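PDB 6UI5: 2-polyprenyl-6-methoxyphenol hydroxylase-like FAD-dependent oxidoreductase from Streptomyces sp. NRRL 11266, which binds flavin-adenine dinucleotide through a Rossmann-type domain and belongs to the hydroxylase-like family of flavoprotein oxidoreductases. Local coordinates for residues F124-D129 with G277-A282; D129-T134 with Q145-Y150; A192-G197 with R247-E252. One frame throughout, in Å; residues are numbered along the deposited sequence.

Contacts 1 and 2 are neighbours and contact 3 stands alone. The centres of the first two lie about 7 Å apart. They share D129, and a probable hydrogen bond runs from E125 N to T134 O (2.8 Å), joining strands 120-126 and 133-138 in one antiparallel sheet. A second probable bond, R278 NH1 to R149 O, ties the two contacts together again. FAD touches A282, at the end of 277-282, while the side chain of F124 stays about 9 Å from FAD. Contact 3, on the opposite side of the chain's centre, has its centre about 49 Å from that of contact 1 and about 53 Å from that of contact 2.

Contact 1. Residues F124-D129 with G277-A282; sequences FEEAAD and GRVFIA
Apolar packing joins the two strands through a single tip-to-tip meeting of F124 and V279. CG2 of V279 lies obliquely to the ring, 3.6 Å from CE2 of F124. F124 takes the crowded position between its backbone N and carbonyl carbon (chi1 69°); its first side-chain bond points toward 277-282 and the ring continues to V279. V279 suits its buried strand position as a short, beta-branched residue: its CG2 lies anti to the carbonyl carbon and meets the ring, while its backbone stays extended.

The polar side of the contact belongs to E126. Its CG is anti to the backbone N (chi1 177°), and a bend at chi2 (113°) brings the carboxyl group over the turn before strand 279-281. There OE2 of E126 lies 2.7 Å from O of G277; two oxygens this close suggest that the acid is probably protonated. The other oxygen, OE1 of E126, touches the aliphatic CG of R278 at 3.5 Å. The two side chains cross at about a right angle, and E126 meets the aliphatic CB and CG of R278. Their charged groups stay apart, with OE1 of E126 4.9 Å from NE of R278. NH1 of R278 hydrogen-bonds R149 O instead, and the guanidinium makes a cation-pi contact with Y150. G277 has positive phi, a conformation easily reached without a side chain.

Strand 120-126 borders the three-stranded antiparallel sheet and strand 279-281 borders the five-stranded parallel sheet. F124 also packs on V133 and V135 of the former and on L151 of the latter, so the contact lies where the two sheets meet.

Contact 2. Residues D129-T134 with Q145-Y150; sequences DGSGVT and QLRCRY
R147 lies across the loop just before strand 133-138 with its guanidinium turned flat over G132, whose CA stands 3.8 Å above the centre of one face. Glycine suits this place because a CB here would point toward R147 and run into its CZ. The chain of R147 leaves the backbone with CG anti to N (chi1 -176°), bends at chi2, and crosses T134 at about a right angle, so that CD of R147 lies 3.7 Å from OG1 of T134. Both OG1 of T134 and OG of S131 sit near the guanidinium plane, at its edge.

Strands 133-138 and 143-148 form a beta hairpin, in which V133 and C148 are an antiparallel hydrogen-bonded pair and T134 and R147 the next, non-hydrogen-bonded one. C148 N lies nearly on the C=O axis of V133, 2.8 Å from V133 O, whereas V133 N approaches C148 O at 3.0 Å from above the carbonyl plane.

On the buried face, CB of V133 meets SG of C148 at 4.1 Å; both are small and apolar enough for the interior. On the face of R147, T134 sets OG1 beside R147 and its methyl CG2 against OE1 of Q145 (3.4 Å), the T134 and Q145 side chains crossing obliquely.

Contact 3. Residues A192-G197 with R247-E252; sequences APEQYG and RLTGKE. Unlike the reference sequence in segment 192-197: P193 (reference Arg).
E194 touches 247-252 along its whole length, although Q195 and T249 bury more surface here. Its CB lies 3.3 Å from OG1 of T249, and the E194 side chain crosses that of T249 at about a right angle. CG of E194, anti to the carbonyl carbon (chi1 -57°), is still beside the same hydroxyl oxygen, at 4.1 Å. The chain then bends at chi2 (66°) and crosses K251 at about a right angle. At the tip, OE2 of E194 meets CD of K251 at 3.1 Å and lies further from its CG.

OG1 of T249, the last residue of helix 238-249, sits in the notch formed by CB of E194 and CG of Q195, the latter also 3.3 Å away. The methyl CG2 of T249 rests 3.6 Å from NE2 of Q195. G250, the first residue past the helix, has positive phi, which a glycine adopts readily; the CB of K251 beyond it points toward 192-197. Q195 and L248 also pack on F207 of strand 206-211.

No hydrogen bond or salt bridge crosses between the segments. OE2 of E194 and NZ of K251 remain 4.6 Å apart, so their attraction is at most a modest electrostatic one across a loop-to-helix-end seam held chiefly by van der Waals contact.

Contact 1. Residues F124-D129 with G277-A282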
loop_
_atom_site.group_PDB
_atom_site.type_symbol
_atom_site.label_atom_id
_atom_site.label_comp_id
_atom_site.label_asym_id
_atom_site.label_seq_id
_atom_site.Cartn_x
_atom_site.Cartn_y
_atom_site.Cartn_z
ATOM N N PHE A 124 -39.205 0.138 -17.572
ATOM C CA PHE A 124 -38.808 -0.220 -18.927
ATOM C C PHE A 124 -38.861 -1.735 -19.072
ATOM O O PHE A 124 -38.711 -2.472 -18.090
ATOM C CB PHE A 124 -37.396 0.280 -19.237
ATOM C CG PHE A 124 -36.326 -0.437 -18.461
ATOM C CD1 PHE A 124 -36.086 -0.122 -17.128
ATOM C CD2 PHE A 124 -35.560 -1.430 -19.059
ATOM C CE1 PHE A 124 -35.099 -0.785 -16.405
ATOM C CE2 PHE A 124 -34.567 -2.091 -18.344
ATOM C CZ PHE A 124 -34.341 -1.771 -17.016
ATOM N N GLU A 125 -39.042 -2.196 -20.310
ATOM C CA GLU A 125 -38.904 -3.624 -20.573
ATOM C C GLU A 125 -38.131 -3.877 -21.863
ATOM O O GLU A 125 -38.319 -3.193 -22.875
ATOM C CB GLU A 125 -40.269 -4.332 -20.624
ATOM C CG GLU A 125 -40.215 -5.682 -21.335
ATOM C CD GLU A 125 -41.183 -6.718 -20.778
ATOM O OE1 GLU A 125 -41.993 -6.378 -19.892
ATOM O OE2 GLU A 125 -41.133 -7.884 -21.229
ATOM N N GLU A 126 -37.244 -4.864 -21.806
ATOM C CA GLU A 126 -36.563 -5.331 -23.000
ATOM C C GLU A 126 -37.509 -6.202 -23.815
ATOM O O GLU A 126 -38.103 -7.148 -23.288
ATOM C CB GLU A 126 -35.308 -6.115 -22.613
ATOM C CG GLU A 126 -34.537 -6.710 -23.788
ATOM C CD GLU A 126 -33.173 -6.063 -23.973
ATOM O OE1 GLU A 126 -32.572 -6.238 -25.057
ATOM O OE2 GLU A 126 -32.703 -5.381 -23.032
ATOM N N ALA A 127 -37.649 -5.883 -25.102
ATOM C CA ALA A 127 -38.439 -6.705 -26.010
ATOM C C ALA A 127 -37.905 -8.139 -26.063
ATOM O O ALA A 127 -36.703 -8.388 -25.925
ATOM C CB ALA A 127 -38.450 -6.085 -27.410
ATOM N N ALA A 128 -38.825 -9.091 -26.256
ATOM C CA ALA A 128 -38.459 -10.506 -26.265
ATOM C C ALA A 128 -37.422 -10.800 -27.341
ATOM O O ALA A 128 -36.432 -11.495 -27.093
ATOM C CB ALA A 128 -39.705 -11.371 -26.470
ATOM N N ASP A 129 -37.642 -10.283 -28.552
ATOM C CA ASP A 129 -36.641 -10.425 -29.602
ATOM C C ASP A 129 -35.352 -9.692 -29.247
ATOM O O ASP A 129 -34.260 -10.162 -29.584
ATOM C CB ASP A 129 -37.205 -9.911 -30.927
ATOM C CG ASP A 129 -38.011 -8.637 -30.758
ATOM O OD1 ASP A 129 -38.578 -8.443 -29.664
ATOM O OD2 ASP A 129 -38.082 -7.830 -31.712
ATOM N N GLY A 277 -27.196 -5.546 -22.097
ATOM C CA GLY A 277 -27.799 -5.589 -23.418
ATOM C C GLY A 277 -28.904 -4.581 -23.660
ATOM O O GLY A 277 -30.047 -4.813 -23.264
ATOM N N ARG A 278 -28.573 -3.475 -24.319
ATOM C CA ARG A 278 -29.481 -2.353 -24.588
ATOM C C ARG A 278 -29.678 -1.451 -23.376
ATOM O O ARG A 278 -30.127 -0.311 -23.533
ATOM C CB ARG A 278 -30.842 -2.819 -25.102
ATOM C CG ARG A 278 -30.799 -3.569 -26.390
ATOM C CD ARG A 278 -31.312 -2.702 -27.517
ATOM N NE ARG A 278 -31.242 -3.405 -28.793
ATOM C CZ ARG A 278 -31.103 -2.815 -29.975
ATOM N NH1 ARG A 278 -31.009 -1.496 -30.065
ATOM N NH2 ARG A 278 -31.048 -3.557 -31.070
ATOM N N VAL A 279 -29.315 -1.916 -22.180
ATOM C CA VAL A 279 -29.367 -1.087 -20.975
ATOM C C VAL A 279 -27.957 -0.927 -20.417
ATOM O O VAL A 279 -27.326 -1.910 -20.005
ATOM C CB VAL A 279 -30.315 -1.668 -19.914
ATOM C CG1 VAL A 279 -30.394 -0.723 -18.744
ATOM C CG2 VAL A 279 -31.695 -1.886 -20.512
ATOM N N PHE A 280 -27.464 0.305 -20.410
ATOM C CA PHE A 280 -26.189 0.646 -19.789
ATOM C C PHE A 280 -26.446 1.499 -18.566
ATOM O O PHE A 280 -27.575 1.952 -18.316
ATOM C CB PHE A 280 -25.263 1.398 -20.754
ATOM C CG PHE A 280 -24.982 0.657 -22.017
ATOM C CD1 PHE A 280 -25.924 0.595 -23.023
ATOM C CD2 PHE A 280 -23.793 0.011 -22.200
ATOM C CE1 PHE A 280 -25.665 -0.077 -24.195
ATOM C CE2 PHE A 280 -23.529 -0.667 -23.384
ATOM C CZ PHE A 280 -24.464 -0.711 -24.373
ATOM N N ILE A 281 -25.378 1.724 -17.801
ATOM C CA ILE A 281 -25.443 2.637 -16.668
ATOM C C ILE A 281 -24.096 3.324 -16.555
ATOM O O ILE A 281 -23.080 2.822 -17.036
ATOM C CB ILE A 281 -25.807 1.947 -15.336
ATOM C CG1 ILE A 281 -24.872 0.790 -15.050
ATOM C CG2 ILE A 281 -27.262 1.482 -15.333
ATOM C CD1 ILE A 281 -24.948 0.344 -13.617
ATOM N N ALA A 282 -24.090 4.478 -15.896
ATOM C CA ALA A 282 -22.909 5.327 -15.901
ATOM C C ALA A 282 -22.974 6.272 -14.713
ATOM O O ALA A 282 -24.033 6.472 -14.110
ATOM C CB ALA A 282 -22.794 6.108 -17.217
#

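Contact 2. Residues D129-T134 with Q145-Y150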
loop_
_atom_site.group_PDB
_atom_site.type_symbol
_atom_site.label_atom_id
_atom_site.label_comp_id
_atom_site.label_asym_id
_atom_site.label_seq_id
_atom_site.Cartn_x
_atom_site.Cartn_y
_atom_site.Cartn_z
ATOM N N ASP A 129 -37.642 -10.283 -28.552
ATOM C CA ASP A 129 -36.641 -10.425 -29.602
ATOM C C ASP A 129 -35.352 -9.692 -29.247
ATOM O O ASP A 129 -34.260 -10.162 -29.584
ATOM C CB ASP A 129 -37.205 -9.911 -30.927
ATOM C CG ASP A 129 -38.011 -8.637 -30.758
ATOM O OD1 ASP A 129 -38.578 -8.443 -29.664
ATOM O OD2 ASP A 129 -38.082 -7.830 -31.712
ATOM N N GLY A 130 -35.457 -8.564 -28.548
ATOM C CA GLY A 130 -34.308 -7.758 -28.191
ATOM C C GLY A 130 -34.073 -6.571 -29.091
ATOM O O GLY A 130 -33.067 -5.873 -28.920
ATOM N N SER A 131 -34.975 -6.314 -30.034
ATOM C CA SER A 131 -34.797 -5.279 -31.041
ATOM C C SER A 131 -34.875 -3.864 -30.475
ATOM O O SER A 131 -34.579 -2.903 -31.200
ATOM C CB SER A 131 -35.850 -5.478 -32.133
ATOM O OG SER A 131 -37.128 -5.767 -31.565
ATOM N N GLY A 132 -35.270 -3.708 -29.220
ATOM C CA GLY A 132 -35.437 -2.383 -28.650
ATOM C C GLY A 132 -35.854 -2.501 -27.203
ATOM O O GLY A 132 -36.086 -3.597 -26.687
ATOM N N VAL A 133 -35.913 -1.349 -26.544
ATOM C CA VAL A 133 -36.456 -1.237 -25.197
ATOM C C VAL A 133 -37.647 -0.300 -25.263
ATOM O O VAL A 133 -37.597 0.735 -25.939
ATOM C CB VAL A 133 -35.423 -0.710 -24.180
ATOM C CG1 VAL A 133 -36.059 -0.617 -22.780
ATOM C CG2 VAL A 133 -34.168 -1.578 -24.194
ATOM N N THR A 134 -38.722 -0.677 -24.581
ATOM C CA THR A 134 -39.850 0.211 -24.349
ATOM C C THR A 134 -39.735 0.764 -22.934
ATOM O O THR A 134 -39.421 0.032 -21.990
ATOM C CB THR A 134 -41.175 -0.531 -24.554
ATOM O OG1 THR A 134 -41.134 -1.228 -25.811
ATOM C CG2 THR A 134 -42.388 0.432 -24.517
ATOM N N GLN A 145 -45.330 6.034 -22.866
ATOM C CA GLN A 145 -44.696 4.730 -22.948
ATOM C C GLN A 145 -43.809 4.788 -24.205
ATOM O O GLN A 145 -44.264 4.466 -25.303
ATOM C CB GLN A 145 -45.785 3.631 -23.004
ATOM C CG GLN A 145 -45.449 2.315 -22.309
ATOM C CD GLN A 145 -46.027 1.118 -23.031
ATOM O OE1 GLN A 145 -45.701 0.865 -24.194
ATOM N NE2 GLN A 145 -46.904 0.381 -22.356
ATOM N N LEU A 146 -42.545 5.195 -24.042
ATOM C CA LEU A 146 -41.664 5.476 -25.180
ATOM C C LEU A 146 -40.879 4.241 -25.630
ATOM O O LEU A 146 -40.277 3.524 -24.816
ATOM C CB LEU A 146 -40.704 6.619 -24.848
ATOM C CG LEU A 146 -39.606 7.040 -25.826
ATOM C CD1 LEU A 146 -40.095 7.095 -27.283
ATOM C CD2 LEU A 146 -39.068 8.409 -25.410
ATOM N N ARG A 147 -40.887 4.018 -26.940
ATOM C CA ARG A 147 -40.125 2.970 -27.605
ATOM C C ARG A 147 -38.777 3.558 -28.023
ATOM O O ARG A 147 -38.737 4.544 -28.767
ATOM C CB ARG A 147 -40.932 2.456 -28.803
ATOM C CG ARG A 147 -40.369 1.280 -29.609
ATOM C CD ARG A 147 -39.536 0.294 -28.790
ATOM N NE ARG A 147 -39.250 -0.943 -29.524
ATOM C CZ ARG A 147 -38.451 -1.039 -30.592
ATOM N NH1 ARG A 147 -37.840 0.034 -31.091
ATOM N NH2 ARG A 147 -38.266 -2.222 -31.170
ATOM N N CYS A 148 -37.679 2.977 -27.530
ATOM C CA CYS A 148 -36.346 3.533 -27.760
ATOM C C CYS A 148 -35.347 2.432 -28.119
ATOM O O CYS A 148 -35.645 1.235 -28.074
ATOM C CB CYS A 148 -35.854 4.309 -26.537
ATOM S SG CYS A 148 -35.296 3.256 -25.213
ATOM N N ARG A 149 -34.130 2.861 -28.453
ATOM C CA ARG A 149 -33.081 2.012 -29.007
ATOM C C ARG A 149 -32.113 1.505 -27.951
ATOM O O ARG A 149 -31.798 0.308 -27.901
ATOM C CB ARG A 149 -32.316 2.796 -30.073
ATOM C CG ARG A 149 -31.360 1.980 -30.881
ATOM C CD ARG A 149 -31.303 2.544 -32.272
ATOM N NE ARG A 149 -30.341 1.833 -33.093
ATOM C CZ ARG A 149 -30.141 2.112 -34.370
ATOM N NH1 ARG A 149 -30.851 3.079 -34.944
ATOM N NH2 ARG A 149 -29.242 1.433 -35.069
ATOM N N TYR A 150 -31.604 2.400 -27.122
ATOM C CA TYR A 150 -30.811 2.023 -25.967
ATOM C C TYR A 150 -31.318 2.833 -24.785
ATOM O O TYR A 150 -31.808 3.954 -24.949
ATOM C CB TYR A 150 -29.305 2.269 -26.184
ATOM C CG TYR A 150 -28.685 1.378 -27.229
ATOM C CD1 TYR A 150 -28.357 0.067 -26.927
ATOM C CD2 TYR A 150 -28.408 1.846 -28.516
ATOM C CE1 TYR A 150 -27.801 -0.761 -27.860
ATOM C CE2 TYR A 150 -27.830 1.009 -29.480
ATOM C CZ TYR A 150 -27.537 -0.296 -29.137
ATOM O OH TYR A 150 -26.983 -1.173 -30.041
#

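Contact 3. Residues A192-G197 with R247-E252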
loop_
_atom_site.group_PDB
_atom_site.type_symbol
_atom_site.label_atom_id
_atom_site.label_comp_id
_atom_site.label_asym_id
_atom_site.label_seq_id
_atom_site.Cartn_x
_atom_site.Cartn_y
_atom_site.Cartn_z
ATOM N N ALA A 192 -15.792 34.015 9.635
ATOM C CA ALA A 192 -15.144 32.785 9.237
ATOM C C ALA A 192 -13.763 32.835 9.872
ATOM O O ALA A 192 -12.926 33.653 9.477
ATOM C CB ALA A 192 -15.076 32.656 7.714
ATOM N N PRO A 193 -13.529 32.046 10.908
ATOM C CA PRO A 193 -12.236 32.080 11.611
ATOM C C PRO A 193 -11.375 30.864 11.319
ATOM O O PRO A 193 -10.710 30.765 10.297
ATOM C CB PRO A 193 -12.657 32.102 13.083
ATOM C CG PRO A 193 -13.989 31.353 13.096
ATOM C CD PRO A 193 -14.633 31.585 11.767
ATOM N N GLU A 194 -11.332 29.975 12.317
ATOM C CA GLU A 194 -10.979 28.574 12.111
ATOM C C GLU A 194 -11.681 28.010 10.889
ATOM O O GLU A 194 -11.050 27.354 10.048
ATOM C CB GLU A 194 -11.391 27.743 13.332
ATOM C CG GLU A 194 -10.820 28.150 14.676
ATOM C CD GLU A 194 -11.329 29.510 15.134
ATOM O OE1 GLU A 194 -10.491 30.424 15.254
ATOM O OE2 GLU A 194 -12.550 29.682 15.317
ATOM N N GLN A 195 -12.983 28.295 10.752
ATOM C CA GLN A 195 -13.879 27.619 9.817
ATOM C C GLN A 195 -13.553 27.970 8.373
ATOM O O GLN A 195 -14.363 27.739 7.469
ATOM C CB GLN A 195 -15.332 27.960 10.153
ATOM C CG GLN A 195 -15.646 28.044 11.654
ATOM C CD GLN A 195 -16.864 28.916 11.966
ATOM O OE1 GLN A 195 -17.159 29.886 11.243
ATOM N NE2 GLN A 195 -17.558 28.599 13.077
ATOM N N TYR A 196 -12.360 28.507 8.146
ATOM C CA TYR A 196 -11.876 28.810 6.814
ATOM C C TYR A 196 -10.896 27.725 6.399
ATOM O O TYR A 196 -9.993 27.366 7.163
ATOM C CB TYR A 196 -11.219 30.186 6.773
ATOM C CG TYR A 196 -10.948 30.635 5.368
ATOM C CD1 TYR A 196 -11.938 30.556 4.400
ATOM C CD2 TYR A 196 -9.704 31.127 4.998
ATOM C CE1 TYR A 196 -11.698 30.954 3.105
ATOM C CE2 TYR A 196 -9.459 31.531 3.701
ATOM C CZ TYR A 196 -10.460 31.443 2.763
ATOM O OH TYR A 196 -10.220 31.843 1.475
ATOM N N GLY A 197 -11.090 27.189 5.204
ATOM C CA GLY A 197 -10.272 26.087 4.755
ATOM C C GLY A 197 -10.628 24.818 5.493
ATOM O O GLY A 197 -11.349 24.847 6.502
ATOM N N ARG A 247 -19.228 21.250 17.062
ATOM C CA ARG A 247 -18.389 20.151 17.526
ATOM C C ARG A 247 -17.140 19.983 16.669
ATOM O O ARG A 247 -16.104 19.543 17.181
ATOM C CB ARG A 247 -19.162 18.828 17.601
ATOM C CG ARG A 247 -20.408 18.697 16.749
ATOM C CD ARG A 247 -20.970 17.273 16.863
ATOM N NE ARG A 247 -22.336 17.162 16.351
ATOM C CZ ARG A 247 -22.647 16.682 15.150
ATOM N NH1 ARG A 247 -23.919 16.619 14.763
ATOM N NH2 ARG A 247 -21.683 16.267 14.337
ATOM N N LEU A 248 -17.196 20.344 15.383
ATOM C CA LEU A 248 -16.013 20.156 14.545
ATOM C C LEU A 248 -15.033 21.315 14.697
ATOM O O LEU A 248 -13.890 21.120 15.126
ATOM C CB LEU A 248 -16.409 19.964 13.078
ATOM C CG LEU A 248 -17.324 18.770 12.776
ATOM C CD1 LEU A 248 -17.486 18.540 11.290
ATOM C CD2 LEU A 248 -16.815 17.509 13.459
ATOM N N THR A 249 -15.464 22.537 14.363
ATOM C CA THR A 249 -14.547 23.670 14.442
ATOM C C THR A 249 -14.282 24.094 15.887
ATOM O O THR A 249 -13.195 24.595 16.190
ATOM C CB THR A 249 -15.086 24.853 13.632
ATOM O OG1 THR A 249 -14.124 25.916 13.631
ATOM C CG2 THR A 249 -16.347 25.385 14.256
ATOM N N GLY A 250 -15.239 23.895 16.790
ATOM C CA GLY A 250 -15.126 24.370 18.156
ATOM C C GLY A 250 -15.870 25.660 18.440
ATOM O O GLY A 250 -16.211 25.926 19.596
ATOM N N LYS A 251 -16.122 26.468 17.424
ATOM C CA LYS A 251 -16.902 27.687 17.547
ATOM C C LYS A 251 -18.251 27.485 16.866
ATOM O O LYS A 251 -18.542 26.417 16.329
ATOM C CB LYS A 251 -16.128 28.862 16.949
ATOM C CG LYS A 251 -15.124 29.498 17.900
ATOM C CD LYS A 251 -14.617 30.806 17.317
ATOM C CE LYS A 251 -14.357 31.859 18.390
ATOM N NZ LYS A 251 -14.188 33.224 17.792
ATOM N N GLU A 252 -19.095 28.514 16.878
ATOM C CA GLU A 252 -20.340 28.412 16.131
ATOM C C GLU A 252 -20.408 29.460 15.031
ATOM O O GLU A 252 -19.886 30.569 15.156
ATOM C CB GLU A 252 -21.581 28.519 17.017
ATOM C CG GLU A 252 -22.815 28.019 16.264
ATOM C CD GLU A 252 -23.958 27.629 17.157
ATOM O OE1 GLU A 252 -24.915 27.014 16.641
ATOM O OE2 GLU A 252 -23.901 27.929 18.367
#